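Local coordinates for protein aminotransferase, class IV (Brucella abortus, PDB 4TVI) that probably transfers the amino group of leucine, isoleucine or valine to 2-oxoglutarate, using pyridoxal 5'-phosphate as its cofactor, at residues Lys158-Thr163 and Ile273-Asn278; Arg190-Ala195 and Glu214-Asn219. All blocks are in the same frame, centred on the assembly; numbering follows the deposited sequence.

Overall arrangement
Both contacts lie in the part of the subunit built round the large mixed sheet, and both are largely buried. Contact 1 stays inside that sheet: 158-163 and 273-278 belong to strands that both pair with strand 281-288 and meet over it through side chains. Contact 2 instead sets part of helix 185-198 against the turn that links strands 212-215 and 219-224, and it alone of the two reaches the second subunit. Contact 1 mixes an aromatic edge, a hydroxyl and two isoleucines; contact 2 is aliphatic where its segments meet, and the turn's polar groups bond within it and to asparagines nearby. The two, centred about 10 Å apart, join where Thr276 N probably donates to Asn219 O.

Contact 1: residues Lys158-Thr163 and Ile273-Asn278; sequences KGFTIT and IFSTGN
Chi1 of Phe160 (61°) sets CG between its own backbone N and carbonyl carbon, and the ring swings from there to the hydroxyl of Ser275, whose OG takes the same position (chi1 70°). The two meet edge-on: OG lies near the ring plane, 3.6 Å from both Phe160 CE1 and Phe160 CZ. The rim of a phenyl ring carries slightly positive hydrogens, so it suits the lone-pair side of an oxygen. Serine is small enough to admit the ring's end, and its OG also makes a weak hydrogen bond to Val283 O. Two residues on in one strand and two back in the other, Ile162 CD1 lies 4.3 Å from Ile273 CD1. These branched, apolar residues suit both an extended backbone and a buried place. Strand 272-277 leads into Asn278, whose backbone N bonds weakly to the phosphate of the cofactor-bearing residue 180, so this sheet carries part of the cofactor site. Strand 281-288 separates the two strands, parallel to 160-164 and antiparallel to 272-277. Its Val283 and Ile285 pack against Phe160, and Ile285 also touches Ile273, so the contact bridges one face of this central strand. On its other edge strand 272-277 pairs with strand 219-224, while Thr276 packs on helix 241-252.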
loop_
_atom_site.group_PDB
_atom_site.type_symbol
_atom_site.label_atom_id
_atom_site.label_comp_id
_atom_site.label_asym_id
_atom_site.label_seq_id
_atom_site.Cartn_x
_atom_site.Cartn_y
_atom_site.Cartn_z
ATOM N N LYS A 158 24.228 9.841 14.850
ATOM C CA LYS A 158 25.405 10.443 14.238
ATOM C C LYS A 158 24.997 11.324 13.057
ATOM O O LYS A 158 25.811 12.068 12.514
ATOM C CB LYS A 158 26.390 9.365 13.786
ATOM N N GLY A 159 23.732 11.230 12.661
ATOM C CA GLY A 159 23.211 12.034 11.569
ATOM C C GLY A 159 23.280 11.319 10.232
ATOM O O GLY A 159 24.059 10.381 10.072
ATOM N N PHE A 160 22.473 11.763 9.271
ATOM C CA PHE A 160 22.472 11.163 7.939
ATOM C C PHE A 160 22.462 12.202 6.818
ATOM O O PHE A 160 22.223 13.388 7.051
ATOM C CB PHE A 160 21.283 10.207 7.780
ATOM C CG PHE A 160 19.939 10.864 7.933
ATOM C CD1 PHE A 160 19.348 10.976 9.181
ATOM C CD2 PHE A 160 19.254 11.345 6.829
ATOM C CE1 PHE A 160 18.102 11.570 9.323
ATOM C CE2 PHE A 160 18.010 11.940 6.965
ATOM C CZ PHE A 160 17.436 12.055 8.214
ATOM N N THR A 161 22.726 11.739 5.600
ATOM C CA THR A 161 22.806 12.608 4.436
ATOM C C THR A 161 21.562 12.492 3.565
ATOM O O THR A 161 20.852 11.481 3.602
ATOM C CB THR A 161 24.037 12.279 3.577
ATOM O OG1 THR A 161 23.922 10.945 3.065
ATOM C CG2 THR A 161 25.311 12.404 4.404
ATOM N N ILE A 162 21.302 13.532 2.778
ATOM C CA ILE A 162 20.159 13.525 1.874
ATOM C C ILE A 162 20.536 13.908 0.450
ATOM O O ILE A 162 21.548 14.566 0.203
ATOM C CB ILE A 162 19.041 14.485 2.344
ATOM C CG1 ILE A 162 19.587 15.902 2.522
ATOM C CG2 ILE A 162 18.418 13.997 3.647
ATOM C CD1 ILE A 162 18.516 16.924 2.852
ATOM N N THR A 163 19.695 13.480 -0.481
ATOM C CA THR A 163 19.782 13.893 -1.871
ATOM C C THR A 163 18.349 14.063 -2.348
ATOM O O THR A 163 17.407 13.859 -1.579
ATOM C CB THR A 163 20.532 12.863 -2.748
ATOM O OG1 THR A 163 20.598 13.328 -4.106
ATOM C CG2 THR A 163 19.820 11.526 -2.709
ATOM N N ILE A 273 20.149 21.408 8.958
ATOM C CA ILE A 273 18.990 20.614 8.590
ATOM C C ILE A 273 18.854 19.473 9.595
ATOM O O ILE A 273 19.852 18.854 9.979
ATOM C CB ILE A 273 19.099 20.032 7.153
ATOM C CG1 ILE A 273 19.399 21.134 6.134
ATOM C CG2 ILE A 273 17.817 19.299 6.768
ATOM C CD1 ILE A 273 19.549 20.623 4.701
ATOM N N PHE A 274 17.632 19.210 10.044
ATOM C CA PHE A 274 17.401 18.048 10.894
ATOM C C PHE A 274 16.026 17.433 10.660
ATOM O O PHE A 274 15.187 17.997 9.955
ATOM C CB PHE A 274 17.595 18.410 12.374
ATOM C CG PHE A 274 16.563 19.361 12.937
ATOM C CD1 PHE A 274 16.767 20.736 12.895
ATOM C CD2 PHE A 274 15.429 18.878 13.576
ATOM C CE1 PHE A 274 15.837 21.608 13.439
ATOM C CE2 PHE A 274 14.493 19.745 14.125
ATOM C CZ PHE A 274 14.704 21.114 14.058
ATOM N N SER A 275 15.816 16.249 11.220
ATOM C CA SER A 275 14.541 15.567 11.074
ATOM C C SER A 275 13.964 15.227 12.442
ATOM O O SER A 275 14.692 15.178 13.442
ATOM C CB SER A 275 14.698 14.300 10.234
ATOM O OG SER A 275 15.428 13.310 10.932
ATOM N N THR A 276 12.652 15.011 12.481
ATOM C CA THR A 276 11.981 14.556 13.693
ATOM C C THR A 276 11.156 13.320 13.376
ATOM O O THR A 276 10.681 13.146 12.255
ATOM C CB THR A 276 11.062 15.633 14.312
ATOM O OG1 THR A 276 10.012 15.958 13.391
ATOM C CG2 THR A 276 11.852 16.896 14.660
ATOM N N GLY A 277 10.993 12.456 14.366
ATOM C CA GLY A 277 10.254 11.227 14.172
ATOM C C GLY A 277 10.283 10.413 15.441
ATOM O O GLY A 277 11.059 10.703 16.343
ATOM N N ASN A 278 9.440 9.396 15.520
ATOM C CA ASN A 278 9.316 8.642 16.755
ATOM C C ASN A 278 10.581 7.935 17.225
ATOM O O ASN A 278 10.869 7.911 18.419
ATOM C CB ASN A 278 8.212 7.598 16.619
ATOM C CG ASN A 278 8.230 6.609 17.753
ATOM O OD1 ASN A 278 8.117 6.991 18.918
ATOM N ND2 ASN A 278 8.393 5.328 17.427
#

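Contact 2: residues Arg190-Ala195 and Glu214-Asn219; sequences RMLREA and ETATSN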
loop_
_atom_site.group_PDB
_atom_site.type_symbol
_atom_site.label_atom_id
_atom_site.label_comp_id
_atom_site.label_asym_id
_atom_site.label_seq_id
_atom_site.Cartn_x
_atom_site.Cartn_y
_atom_site.Cartn_z
ATOM N N ARG A 190 11.247 3.065 -2.531
ATOM C CA ARG A 190 11.964 3.280 -3.784
ATOM C C ARG A 190 12.778 4.580 -3.744
ATOM O O ARG A 190 13.847 4.657 -4.345
ATOM C CB ARG A 190 11.006 3.252 -4.982
ATOM C CG ARG A 190 9.861 4.241 -4.943
ATOM C CD ARG A 190 8.998 4.139 -6.206
ATOM N NE ARG A 190 7.994 5.203 -6.257
ATOM C CZ ARG A 190 7.273 5.510 -7.332
ATOM N NH1 ARG A 190 7.436 4.842 -8.470
ATOM N NH2 ARG A 190 6.398 6.502 -7.273
ATOM N N MET A 191 12.283 5.590 -3.033
ATOM C CA MET A 191 13.046 6.824 -2.848
ATOM C C MET A 191 14.337 6.525 -2.098
ATOM O O MET A 191 15.408 7.020 -2.451
ATOM C CB MET A 191 12.232 7.867 -2.078
ATOM C CG MET A 191 10.977 8.351 -2.786
ATOM S SD MET A 191 9.978 9.361 -1.678
ATOM C CE MET A 191 8.562 9.730 -2.714
ATOM N N LEU A 192 14.223 5.713 -1.053
ATOM C CA LEU A 192 15.379 5.326 -0.257
ATOM C C LEU A 192 16.344 4.506 -1.095
ATOM O O LEU A 192 17.558 4.704 -1.024
ATOM C CB LEU A 192 14.940 4.540 0.979
ATOM C CG LEU A 192 14.244 5.392 2.041
ATOM C CD1 LEU A 192 13.566 4.517 3.068
ATOM C CD2 LEU A 192 15.249 6.314 2.714
ATOM N N ARG A 193 15.798 3.599 -1.905
ATOM C CA ARG A 193 16.615 2.797 -2.810
ATOM C C ARG A 193 17.400 3.708 -3.750
ATOM O O ARG A 193 18.593 3.510 -3.982
ATOM C CB ARG A 193 15.750 1.827 -3.621
ATOM C CG ARG A 193 16.532 1.081 -4.701
ATOM C CD ARG A 193 15.615 0.506 -5.773
ATOM N NE ARG A 193 14.687 1.511 -6.291
ATOM C CZ ARG A 193 14.984 2.400 -7.235
ATOM N NH1 ARG A 193 16.195 2.420 -7.780
ATOM N NH2 ARG A 193 14.066 3.273 -7.632
ATOM N N GLU A 194 16.719 4.714 -4.287
ATOM C CA GLU A 194 17.363 5.666 -5.185
ATOM C C GLU A 194 18.458 6.459 -4.477
ATOM O O GLU A 194 19.553 6.640 -5.011
ATOM C CB GLU A 194 16.328 6.632 -5.762
ATOM C CG GLU A 194 16.739 7.280 -7.070
ATOM C CD GLU A 194 15.663 8.199 -7.615
ATOM O OE1 GLU A 194 15.039 8.925 -6.814
ATOM O OE2 GLU A 194 15.438 8.193 -8.838
ATOM N N ALA A 195 18.165 6.913 -3.263
ATOM C CA ALA A 195 19.131 7.680 -2.485
ATOM C C ALA A 195 20.370 6.842 -2.204
ATOM O O ALA A 195 21.500 7.296 -2.393
ATOM C CB ALA A 195 18.506 8.160 -1.182
ATOM N N GLU A 214 8.947 16.485 3.212
ATOM C CA GLU A 214 9.645 15.817 4.304
ATOM C C GLU A 214 10.763 14.977 3.717
ATOM O O GLU A 214 11.051 15.078 2.523
ATOM C CB GLU A 214 8.691 14.939 5.121
ATOM C CG GLU A 214 7.904 13.938 4.275
ATOM C CD GLU A 214 7.153 12.924 5.118
ATOM O OE1 GLU A 214 7.257 12.998 6.358
ATOM O OE2 GLU A 214 6.456 12.060 4.544
ATOM N N THR A 215 11.384 14.135 4.539
ATOM C CA THR A 215 12.334 13.174 4.001
ATOM C C THR A 215 11.558 11.913 3.654
ATOM O O THR A 215 10.342 11.874 3.810
ATOM C CB THR A 215 13.488 12.855 4.983
ATOM O OG1 THR A 215 13.087 11.823 5.888
ATOM C CG2 THR A 215 13.895 14.106 5.767
ATOM N N ALA A 216 12.251 10.877 3.202
ATOM C CA ALA A 216 11.572 9.641 2.831
ATOM C C ALA A 216 11.098 8.864 4.057
ATOM O O ALA A 216 10.328 7.913 3.931
ATOM C CB ALA A 216 12.477 8.779 1.976
ATOM N N THR A 217 11.563 9.256 5.240
ATOM C CA THR A 217 11.239 8.520 6.464
ATOM C C THR A 217 10.723 9.381 7.616
ATOM O O THR A 217 10.337 8.848 8.661
ATOM C CB THR A 217 12.468 7.769 7.007
ATOM O OG1 THR A 217 13.478 8.723 7.371
ATOM C CG2 THR A 217 13.024 6.794 5.973
ATOM N N SER A 218 10.738 10.701 7.450
ATOM C CA SER A 218 10.504 11.580 8.594
ATOM C C SER A 218 10.261 13.038 8.219
ATOM O O SER A 218 10.689 13.487 7.160
ATOM C CB SER A 218 11.703 11.507 9.533
ATOM O OG SER A 218 12.881 11.899 8.842
ATOM N N ASN A 219 9.611 13.778 9.116
ATOM C CA ASN A 219 9.443 15.218 8.944
ATOM C C ASN A 219 10.795 15.900 8.894
ATOM O O ASN A 219 11.751 15.423 9.502
ATOM C CB ASN A 219 8.597 15.807 10.073
ATOM C CG ASN A 219 7.150 15.385 9.988
ATOM O OD1 ASN A 219 6.611 14.796 10.921
ATOM N ND2 ASN A 219 6.506 15.692 8.862
#
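Leu192 reaches from its helix with a forked end that covers two small neighbours at once, Ala216 and Thr217. Its CG and CD2 both lie 3.8 Å from Ala216 CB, while CD1 comes to 3.7 Å from CG2 of Thr217, a methyl that CD2 also touches; the leucine and threonine side chains cross at about a right angle. In the threonine, chi1 (63°) puts OG1 between the backbone N and the carbonyl carbon, which leaves CG2 facing the leucine. Met191 points the root of its side chain at the same alanine, CB to CB 4.2 Å, and its long, unbranched chain runs on, extended beyond CG, with Val205 and Thr165 among its neighbours. Alanine suits this place: its single methyl points to the helix and lets the turn come close, with 6.5 Å between Met191 CA and Ala216 CA. Behind this apolar front, Thr215 OG1 accepts from Thr217 N (3.1 Å, 165°), forming an ST turn, and shares a hydrogen bond with Ser218 OG. Asn202 bonds Ala216 N and Thr217 OG1, and Asn188 of the helix donates to Ala216 O. Val136 of the second subunit packs on both Leu192 and Thr217. Hydrogen bonds thus fix the turn just after Glu214, whose carboxylate lies close to the cofactor's pyridine nitrogen; aliphatic contact, less demanding of direction, fills the interface with the helix, and the Asn188 bond adds direction to it.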